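PDB 3P1T: putative histidinol-phosphate aminotransferase from Burkholderia pseudomallei, which probably catalyses the pyridoxal phosphate-dependent transfer of an amino group from L-histidinol phosphate to 2-oxoglutarate in histidine biosynthesis. Local coordinates for residues A22-P27 against R314-R319; S145-Q150 against F279-N284; R194-S199 against L207-G212. All coordinates share one frame; numbering follows the deposited sequence.

Overall arrangement
The three contacts converge on a pocket occupied by a tartrate ion, probably from the crystallisation liquor, which takes hydrogen bonds from R314 of contact 1, N146 of contact 2 and K198 of contact 3. Contacts 1 and 2 have centres about 12 Å apart and share a sheet through the neighbouring strands 312-316 and 279-283; R314 NH1 lies 2.8 Å from N146 OD1, a probable hydrogen bond. Contact 3 belongs to the seven-stranded sheet, centred about 18 Å from contact 1, yet the K198 side chain packs on the backbone of N24. Contacts 2 and 3 do not touch (nearest atoms about 7 Å apart). The tartrate site is consistent with an aminotransferase substrate pocket.

Contact 1: residues A22-P27 against R314-R319; sequences AFNENP and RISIGR. With TLA (L(+)-tartaric acid), chain F.
A22, N24 and the bound tartrate surround the guanidinium of R314. The guanidinium bonds through its two terminal nitrogens: NH1 donates to O41 of the tartrate at 2.6 Å, whereas NH2 reaches A22 O at 2.7 Å in a weak, bent bond (N-H...O 124°). A bend at chi3 (67°) turns the R314 chain so that N24 ND2 lies over the centre of the guanidinium, 3.3 Å above its plane. This amide nitrogen also bonds the hydroxyl of Y173. At the other end of the N24 amide, OD1 accepts from S316 OG at 2.7 Å. The tartrate hydroxyl O3 donates to F23 O, at 2.9 Å, tying the ligand to the loop as well as to the arginine. In class I aminotransferases an arginine of the small domain binds the substrate carboxylate, and R314, on strand 312-316, is consistent with that role. Van der Waals contact lies further along, where the ring carbon P27 CG rests 3.7 Å from the carbonyl carbon G318 C. Beside it, R319 NE donates to P27 O at 3.0 Å, approaching from above the carbonyl plane; this side chain is poorly ordered, and its guanidinium also forms a salt bridge with E321.

Contact 2: residues S145-Q150 against F279-N284; sequences SNPTGQ and FVLVEN
The ring of F279 meets the S145-Q150 turn with its rim: S145 O lies in the ring plane, 3.6 Å from CZ, and G149 N is also at the edge, near CE1. P147 O comes in obliquely, 3.3 Å from CE1. Elsewhere the ring makes a cation-pi contact with R314 and an edge-to-face contact with Y173. The turn is the Asn-Pro-Thr-Gly motif of the class I aminotransferases, with a cis peptide bond before P147; in relatives its asparagine contacts the cofactor, and here N146 ND2 bonds the tartrate while OD1 accepts from R314. F279 CG sits between the backbone N and the carbonyl carbon (chi1 57°), a crowded position that directs the ring from strand 279-283 at the turn. The turn is held by its own backbone, with G149 N donating to S145 O at 2.8 Å and S145 N to Q150 O at 2.7 Å, so S145 O serves both this bond and the ring edge. G149, at positive phi, brings its main chain close to the aromatic ring. Two residues along the strand, L281 packs beside P147: its CB is 3.5 Å from P147 O, and its CD1 methyl stands 4.2 Å from P147 CB.

Contact 3: residues R194-S199 against L207-G212; sequences RSFSKS and LGALFG
With CG anti to its carbonyl carbon (chi1 -61°), F196 lays its ring along L207-A209: CD2 approaches L207 CB, CE2 lies 3.7 Å from G208 C, and CZ meets the methyl of A209 at 4.0 Å. The same first torsion in R194 (chi1 -64°) sets CG 3.8 Å from F211 CE1, and a bend at chi2 then leads the guanidinium away to a salt bridge with E171. R194 and A209 form an antiparallel hydrogen-bonded pair, R194 N to A209 O at 2.9 Å and A209 N to R194 O at 2.8 Å; S195 and G208 follow as a non-hydrogen-bonded pair. Past the strand end, F196 N still donates to L207 O at 3.1 Å. These are adjacent strands in the large-domain sheet of a fold type I aminotransferase, and the chain then enters the Ser-Lys segment in which relatives carry the cofactor-binding lysine, K198 being its probable counterpart. S195 OG accepts from S197 N at 3.2 Å, an ST turn. One water joins both serine hydroxyls and donates to L207 O; a second links S197 OG to L207 N. Water and protein together thus bind the turn before K198 to L207, which leads into the neighbouring strand.

Contact 1: residues A22-P27 against R314-R319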
loop_
_atom_site.group_PDB
_atom_site.type_symbol
_atom_site.label_atom_id
_atom_site.label_comp_id
_atom_site.label_asym_id
_atom_site.label_seq_id
_atom_site.Cartn_x
_atom_site.Cartn_y
_atom_site.Cartn_z
ATOM N N ALA A 22 -11.909 14.039 -16.690
ATOM C CA ALA A 22 -11.205 12.952 -17.377
ATOM C C ALA A 22 -10.913 11.721 -16.501
ATOM O O ALA A 22 -10.638 10.666 -17.079
ATOM C CB ALA A 22 -9.879 13.479 -17.917
ATOM N N PHE A 23 -10.912 11.837 -15.142
ATOM C CA PHE A 23 -10.513 10.693 -14.301
ATOM C C PHE A 23 -11.614 10.170 -13.379
ATOM O O PHE A 23 -11.308 9.349 -12.505
ATOM C CB PHE A 23 -9.295 11.048 -13.442
ATOM C CG PHE A 23 -8.121 11.443 -14.287
ATOM C CD1 PHE A 23 -7.435 10.497 -15.034
ATOM C CD2 PHE A 23 -7.727 12.772 -14.379
ATOM C CE1 PHE A 23 -6.385 10.872 -15.871
ATOM C CE2 PHE A 23 -6.655 13.142 -15.195
ATOM C CZ PHE A 23 -5.998 12.189 -15.938
ATOM N N ASN A 24 -12.884 10.565 -13.612
ATOM C CA ASN A 24 -14.057 10.084 -12.865
ATOM C C ASN A 24 -13.907 10.345 -11.358
ATOM O O ASN A 24 -14.378 9.542 -10.542
ATOM C CB ASN A 24 -14.300 8.569 -13.119
ATOM C CG ASN A 24 -14.596 8.211 -14.548
ATOM O OD1 ASN A 24 -15.155 8.999 -15.329
ATOM N ND2 ASN A 24 -14.254 6.993 -14.910
ATOM N N GLU A 25 -13.274 11.472 -10.993
ATOM C CA GLU A 25 -13.078 11.812 -9.586
ATOM C C GLU A 25 -14.353 12.420 -8.989
ATOM O O GLU A 25 -15.197 12.956 -9.725
ATOM C CB GLU A 25 -11.896 12.795 -9.439
ATOM C CG GLU A 25 -10.529 12.222 -9.811
ATOM C CD GLU A 25 -9.477 13.242 -10.208
ATOM O OE1 GLU A 25 -9.815 14.190 -10.952
ATOM O OE2 GLU A 25 -8.297 13.054 -9.836
ATOM N N ASN A 26 -14.505 12.328 -7.653
ATOM C CA ASN A 26 -15.619 12.982 -6.946
ATOM C C ASN A 26 -15.297 14.484 -6.964
ATOM O O ASN A 26 -14.210 14.842 -6.500
ATOM C CB ASN A 26 -15.808 12.404 -5.537
ATOM C CG ASN A 26 -16.938 13.008 -4.751
ATOM O OD1 ASN A 26 -17.143 14.222 -4.723
ATOM N ND2 ASN A 26 -17.651 12.179 -4.022
ATOM N N PRO A 27 -16.140 15.360 -7.578
ATOM C CA PRO A 27 -15.748 16.773 -7.732
ATOM C C PRO A 27 -16.032 17.649 -6.516
ATOM O O PRO A 27 -15.603 18.814 -6.497
ATOM C CB PRO A 27 -16.612 17.230 -8.904
ATOM C CG PRO A 27 -17.854 16.437 -8.775
ATOM C CD PRO A 27 -17.431 15.093 -8.250
ATOM N N ARG A 314 -14.590 9.757 -23.229
ATOM C CA ARG A 314 -15.286 9.487 -21.981
ATOM C C ARG A 314 -15.280 10.775 -21.192
ATOM O O ARG A 314 -14.218 11.255 -20.785
ATOM C CB ARG A 314 -14.645 8.309 -21.208
ATOM C CG ARG A 314 -15.500 7.810 -20.042
ATOM C CD ARG A 314 -14.702 6.994 -19.042
ATOM N NE ARG A 314 -13.734 7.841 -18.350
ATOM C CZ ARG A 314 -12.622 7.400 -17.788
ATOM N NH1 ARG A 314 -12.317 6.112 -17.830
ATOM N NH2 ARG A 314 -11.790 8.247 -17.200
ATOM N N ILE A 315 -16.455 11.386 -21.061
ATOM C CA ILE A 315 -16.631 12.654 -20.348
ATOM C C ILE A 315 -17.150 12.372 -18.939
ATOM O O ILE A 315 -18.238 11.805 -18.798
ATOM C CB ILE A 315 -17.598 13.595 -21.132
ATOM C CG1 ILE A 315 -17.147 13.798 -22.599
ATOM C CG2 ILE A 315 -17.764 14.918 -20.374
ATOM C CD1 ILE A 315 -18.125 14.560 -23.476
ATOM N N SER A 316 -16.401 12.776 -17.903
ATOM C CA SER A 316 -16.881 12.596 -16.529
ATOM C C SER A 316 -17.960 13.644 -16.201
ATOM O O SER A 316 -18.064 14.673 -16.887
ATOM C CB SER A 316 -15.731 12.678 -15.534
ATOM O OG SER A 316 -14.777 11.667 -15.803
ATOM N N ILE A 317 -18.800 13.350 -15.196
ATOM C CA ILE A 317 -19.844 14.270 -14.749
ATOM C C ILE A 317 -19.329 14.929 -13.467
ATOM O O ILE A 317 -19.147 14.241 -12.448
ATOM C CB ILE A 317 -21.211 13.546 -14.572
ATOM C CG1 ILE A 317 -21.662 12.794 -15.850
ATOM C CG2 ILE A 317 -22.276 14.469 -14.028
ATOM C CD1 ILE A 317 -21.779 13.608 -17.148
ATOM N N GLY A 318 -19.032 16.230 -13.556
ATOM C CA GLY A 318 -18.516 17.009 -12.430
ATOM C C GLY A 318 -19.593 17.834 -11.760
ATOM O O GLY A 318 -20.770 17.467 -11.807
ATOM N N ARG A 319 -19.211 18.962 -11.143
ATOM C CA ARG A 319 -20.218 19.865 -10.575
ATOM C C ARG A 319 -20.972 20.603 -11.719
ATOM O O ARG A 319 -20.530 20.597 -12.868
ATOM C CB ARG A 319 -19.580 20.860 -9.599
ATOM C CG ARG A 319 -19.364 20.322 -8.192
ATOM C CD ARG A 319 -18.430 21.211 -7.387
ATOM N NE ARG A 319 -17.039 21.065 -7.837
ATOM C CZ ARG A 319 -16.386 21.941 -8.597
ATOM N NH1 ARG A 319 -16.968 23.075 -8.966
ATOM N NH2 ARG A 319 -15.133 21.705 -8.964
HETATM O O1 TLA F . -10.749 3.564 -11.252
HETATM C C1 TLA F . -10.764 3.796 -12.452
HETATM C C2 TLA F . -9.472 4.374 -13.284
HETATM O O2 TLA F . -7.942 4.287 -12.857
HETATM C C3 TLA F . -9.873 5.945 -13.589
HETATM O O3 TLA F . -9.385 7.119 -12.652
HETATM C C4 TLA F . -9.827 6.138 -15.211
HETATM O O4 TLA F . -9.078 7.242 -15.463
HETATM O O41 TLA F . -10.491 5.194 -16.178
#

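Contact 2: residues S145-Q150 against F279-N284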
loop_
_atom_site.group_PDB
_atom_site.type_symbol
_atom_site.label_atom_id
_atom_site.label_comp_id
_atom_site.label_asym_id
_atom_site.label_seq_id
_atom_site.Cartn_x
_atom_site.Cartn_y
_atom_site.Cartn_z
ATOM N N SER A 145 -19.568 -1.168 -16.653
ATOM C CA SER A 145 -18.276 -1.180 -17.353
ATOM C C SER A 145 -17.665 0.217 -17.568
ATOM O O SER A 145 -18.368 1.196 -17.806
ATOM C CB SER A 145 -18.417 -1.848 -18.715
ATOM O OG SER A 145 -17.194 -1.789 -19.432
ATOM N N ASN A 146 -16.338 0.271 -17.522
ATOM C CA ASN A 146 -15.530 1.452 -17.819
ATOM C C ASN A 146 -14.824 1.160 -19.143
ATOM O O ASN A 146 -14.180 0.112 -19.217
ATOM C CB ASN A 146 -14.558 1.771 -16.663
ATOM C CG ASN A 146 -13.625 2.941 -16.886
ATOM O OD1 ASN A 146 -13.768 3.734 -17.808
ATOM N ND2 ASN A 146 -12.640 3.078 -16.025
ATOM N N PRO A 147 -15.034 1.934 -20.248
ATOM C CA PRO A 147 -15.681 3.252 -20.349
ATOM C C PRO A 147 -17.076 3.283 -21.000
ATOM O O PRO A 147 -17.554 4.386 -21.315
ATOM C CB PRO A 147 -14.703 3.984 -21.268
ATOM C CG PRO A 147 -14.293 2.921 -22.259
ATOM C CD PRO A 147 -14.335 1.606 -21.512
ATOM N N THR A 148 -17.726 2.115 -21.211
ATOM C CA THR A 148 -19.008 2.049 -21.929
ATOM C C THR A 148 -20.179 2.503 -21.063
ATOM O O THR A 148 -21.173 3.011 -21.590
ATOM C CB THR A 148 -19.259 0.634 -22.464
ATOM O OG1 THR A 148 -19.424 -0.267 -21.382
ATOM C CG2 THR A 148 -18.135 0.149 -23.394
ATOM N N GLY A 149 -20.055 2.320 -19.761
ATOM C CA GLY A 149 -21.095 2.661 -18.805
ATOM C C GLY A 149 -22.243 1.677 -18.826
ATOM O O GLY A 149 -23.286 1.933 -18.239
ATOM N N GLN A 150 -22.059 0.549 -19.507
ATOM C CA GLN A 150 -23.059 -0.499 -19.634
ATOM C C GLN A 150 -23.017 -1.426 -18.449
ATOM O O GLN A 150 -21.939 -1.710 -17.900
ATOM C CB GLN A 150 -22.860 -1.312 -20.934
ATOM C CG GLN A 150 -22.954 -0.517 -22.232
ATOM C CD GLN A 150 -24.258 0.205 -22.386
ATOM O OE1 GLN A 150 -25.346 -0.401 -22.449
ATOM N NE2 GLN A 150 -24.163 1.527 -22.453
ATOM N N PHE A 279 -20.088 9.003 -15.699
ATOM C CA PHE A 279 -19.519 9.521 -16.938
ATOM C C PHE A 279 -20.384 9.126 -18.109
ATOM O O PHE A 279 -21.272 8.295 -17.931
ATOM C CB PHE A 279 -18.078 8.980 -17.129
ATOM C CG PHE A 279 -17.969 7.472 -17.140
ATOM C CD1 PHE A 279 -18.347 6.738 -18.259
ATOM C CD2 PHE A 279 -17.507 6.787 -16.029
ATOM C CE1 PHE A 279 -18.295 5.343 -18.249
ATOM C CE2 PHE A 279 -17.417 5.393 -16.036
ATOM C CZ PHE A 279 -17.810 4.682 -17.144
ATOM N N VAL A 280 -20.100 9.660 -19.320
ATOM C CA VAL A 280 -20.825 9.285 -20.543
ATOM C C VAL A 280 -19.814 9.046 -21.674
ATOM O O VAL A 280 -18.835 9.801 -21.797
ATOM C CB VAL A 280 -21.927 10.286 -20.988
ATOM C CG1 VAL A 280 -23.134 10.249 -20.051
ATOM C CG2 VAL A 280 -21.386 11.708 -21.160
ATOM N N LEU A 281 -20.036 7.973 -22.483
ATOM C CA LEU A 281 -19.198 7.693 -23.647
ATOM C C LEU A 281 -19.825 8.384 -24.853
ATOM O O LEU A 281 -21.016 8.195 -25.110
ATOM C CB LEU A 281 -19.013 6.198 -23.879
ATOM C CG LEU A 281 -17.962 5.810 -24.928
ATOM C CD1 LEU A 281 -16.541 5.997 -24.399
ATOM C CD2 LEU A 281 -18.142 4.384 -25.353
ATOM N N VAL A 282 -19.045 9.237 -25.549
ATOM C CA VAL A 282 -19.506 10.016 -26.702
ATOM C C VAL A 282 -18.681 9.644 -27.946
ATOM O O VAL A 282 -17.461 9.496 -27.842
ATOM C CB VAL A 282 -19.430 11.541 -26.405
ATOM C CG1 VAL A 282 -19.986 12.367 -27.564
ATOM C CG2 VAL A 282 -20.175 11.882 -25.124
ATOM N N GLU A 283 -19.354 9.501 -29.117
ATOM C CA GLU A 283 -18.705 9.229 -30.405
ATOM C C GLU A 283 -17.854 10.416 -30.816
ATOM O O GLU A 283 -18.312 11.567 -30.722
ATOM C CB GLU A 283 -19.711 8.902 -31.514
ATOM C CG GLU A 283 -20.339 7.521 -31.432
ATOM C CD GLU A 283 -21.182 7.097 -32.623
ATOM O OE1 GLU A 283 -21.088 7.736 -33.699
ATOM O OE2 GLU A 283 -21.928 6.101 -32.481
ATOM N N ASN A 284 -16.613 10.147 -31.252
ATOM C CA ASN A 284 -15.697 11.205 -31.659
ATOM C C ASN A 284 -14.934 10.822 -32.946
ATOM O O ASN A 284 -13.734 10.556 -32.911
ATOM C CB ASN A 284 -14.720 11.527 -30.522
ATOM C CG ASN A 284 -13.794 12.675 -30.838
ATOM O OD1 ASN A 284 -14.165 13.650 -31.517
ATOM N ND2 ASN A 284 -12.552 12.542 -30.399
#

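Contact 3: residues R194-S199 against L207-G212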
loop_
_atom_site.group_PDB
_atom_site.type_symbol
_atom_site.label_atom_id
_atom_site.label_comp_id
_atom_site.label_asym_id
_atom_site.label_seq_id
_atom_site.Cartn_x
_atom_site.Cartn_y
_atom_site.Cartn_z
ATOM N N ARG A 194 -15.371 -3.525 -4.417
ATOM C CA ARG A 194 -15.922 -2.171 -4.256
ATOM C C ARG A 194 -14.770 -1.193 -4.049
ATOM O O ARG A 194 -13.834 -1.514 -3.301
ATOM C CB ARG A 194 -16.927 -2.086 -3.092
ATOM C CG ARG A 194 -18.185 -2.919 -3.267
ATOM C CD ARG A 194 -19.141 -2.299 -4.241
ATOM N NE ARG A 194 -20.322 -3.138 -4.450
ATOM C CZ ARG A 194 -21.463 -3.006 -3.786
ATOM N NH1 ARG A 194 -21.585 -2.083 -2.842
ATOM N NH2 ARG A 194 -22.492 -3.801 -4.059
ATOM N N SER A 195 -14.835 -0.015 -4.707
ATOM C CA SER A 195 -13.818 1.045 -4.639
ATOM C C SER A 195 -14.262 2.192 -3.738
ATOM O O SER A 195 -15.460 2.493 -3.696
ATOM C CB SER A 195 -13.546 1.584 -6.041
ATOM O OG SER A 195 -12.541 2.586 -6.078
ATOM N N PHE A 196 -13.308 2.863 -3.048
ATOM C CA PHE A 196 -13.644 4.027 -2.228
ATOM C C PHE A 196 -13.174 5.302 -2.938
ATOM O O PHE A 196 -13.224 6.396 -2.362
ATOM C CB PHE A 196 -13.042 3.915 -0.800
ATOM C CG PHE A 196 -13.544 2.715 -0.022
ATOM C CD1 PHE A 196 -14.854 2.670 0.459
ATOM C CD2 PHE A 196 -12.728 1.616 0.191
ATOM C CE1 PHE A 196 -15.341 1.536 1.113
ATOM C CE2 PHE A 196 -13.212 0.487 0.860
ATOM C CZ PHE A 196 -14.514 0.454 1.318
ATOM N N SER A 197 -12.765 5.163 -4.209
ATOM C CA SER A 197 -12.193 6.244 -5.010
ATOM C C SER A 197 -13.239 7.200 -5.634
ATOM O O SER A 197 -12.908 8.371 -5.897
ATOM C CB SER A 197 -11.337 5.666 -6.139
ATOM O OG SER A 197 -10.143 5.061 -5.666
ATOM N N LYS A 198 -14.478 6.728 -5.884
ATOM C CA LYS A 198 -15.438 7.569 -6.598
ATOM C C LYS A 198 -16.416 8.198 -5.616
ATOM O O LYS A 198 -16.054 9.178 -4.975
ATOM C CB LYS A 198 -16.174 6.767 -7.703
ATOM C CG LYS A 198 -15.273 5.875 -8.579
ATOM C CD LYS A 198 -14.082 6.597 -9.234
ATOM C CE LYS A 198 -13.185 5.648 -9.976
ATOM N NZ LYS A 198 -11.906 6.306 -10.325
ATOM N N SER A 199 -17.629 7.649 -5.488
ATOM C CA SER A 199 -18.689 8.124 -4.608
ATOM C C SER A 199 -18.202 8.464 -3.190
ATOM O O SER A 199 -18.716 9.424 -2.610
ATOM C CB SER A 199 -19.773 7.062 -4.515
ATOM O OG SER A 199 -19.210 5.759 -4.469
ATOM N N LEU A 207 -7.975 2.899 -2.183
ATOM C CA LEU A 207 -8.454 1.843 -1.298
ATOM C C LEU A 207 -9.682 1.162 -1.900
ATOM O O LEU A 207 -10.449 1.780 -2.658
ATOM C CB LEU A 207 -8.789 2.368 0.113
ATOM C CG LEU A 207 -7.667 2.984 0.922
ATOM C CD1 LEU A 207 -8.191 3.575 2.199
ATOM C CD2 LEU A 207 -6.576 1.979 1.217
ATOM N N GLY A 208 -9.864 -0.096 -1.526
ATOM C CA GLY A 208 -10.981 -0.911 -1.978
ATOM C C GLY A 208 -11.240 -2.062 -1.030
ATOM O O GLY A 208 -10.404 -2.378 -0.172
ATOM N N ALA A 209 -12.412 -2.681 -1.175
ATOM C CA ALA A 209 -12.841 -3.819 -0.374
ATOM C C ALA A 209 -13.192 -4.998 -1.278
ATOM O O ALA A 209 -13.986 -4.844 -2.211
ATOM C CB ALA A 209 -14.039 -3.432 0.494
ATOM N N LEU A 210 -12.585 -6.167 -1.014
ATOM C CA LEU A 210 -12.836 -7.405 -1.762
ATOM C C LEU A 210 -13.679 -8.337 -0.916
ATOM O O LEU A 210 -13.334 -8.592 0.242
ATOM C CB LEU A 210 -11.521 -8.093 -2.198
ATOM C CG LEU A 210 -11.639 -9.466 -2.866
ATOM C CD1 LEU A 210 -12.381 -9.391 -4.218
ATOM C CD2 LEU A 210 -10.274 -10.110 -3.018
ATOM N N PHE A 211 -14.764 -8.860 -1.494
ATOM C CA PHE A 211 -15.680 -9.774 -0.799
ATOM C C PHE A 211 -15.635 -11.132 -1.468
ATOM O O PHE A 211 -15.652 -11.210 -2.697
ATOM C CB PHE A 211 -17.120 -9.214 -0.771
ATOM C CG PHE A 211 -17.196 -7.798 -0.254
ATOM C CD1 PHE A 211 -17.038 -6.713 -1.113
ATOM C CD2 PHE A 211 -17.398 -7.541 1.090
ATOM C CE1 PHE A 211 -17.075 -5.395 -0.627
ATOM C CE2 PHE A 211 -17.448 -6.215 1.572
ATOM C CZ PHE A 211 -17.286 -5.156 0.713
ATOM N N GLY A 212 -15.552 -12.186 -0.664
ATOM C CA GLY A 212 -15.496 -13.549 -1.176
ATOM C C GLY A 212 -15.677 -14.611 -0.113
ATOM O O GLY A 212 -15.968 -14.297 1.054
HETATM O O HOH W 1 -9.624 1.881 -5.782
HETATM O O HOH W 2 -9.716 4.940 -2.862
#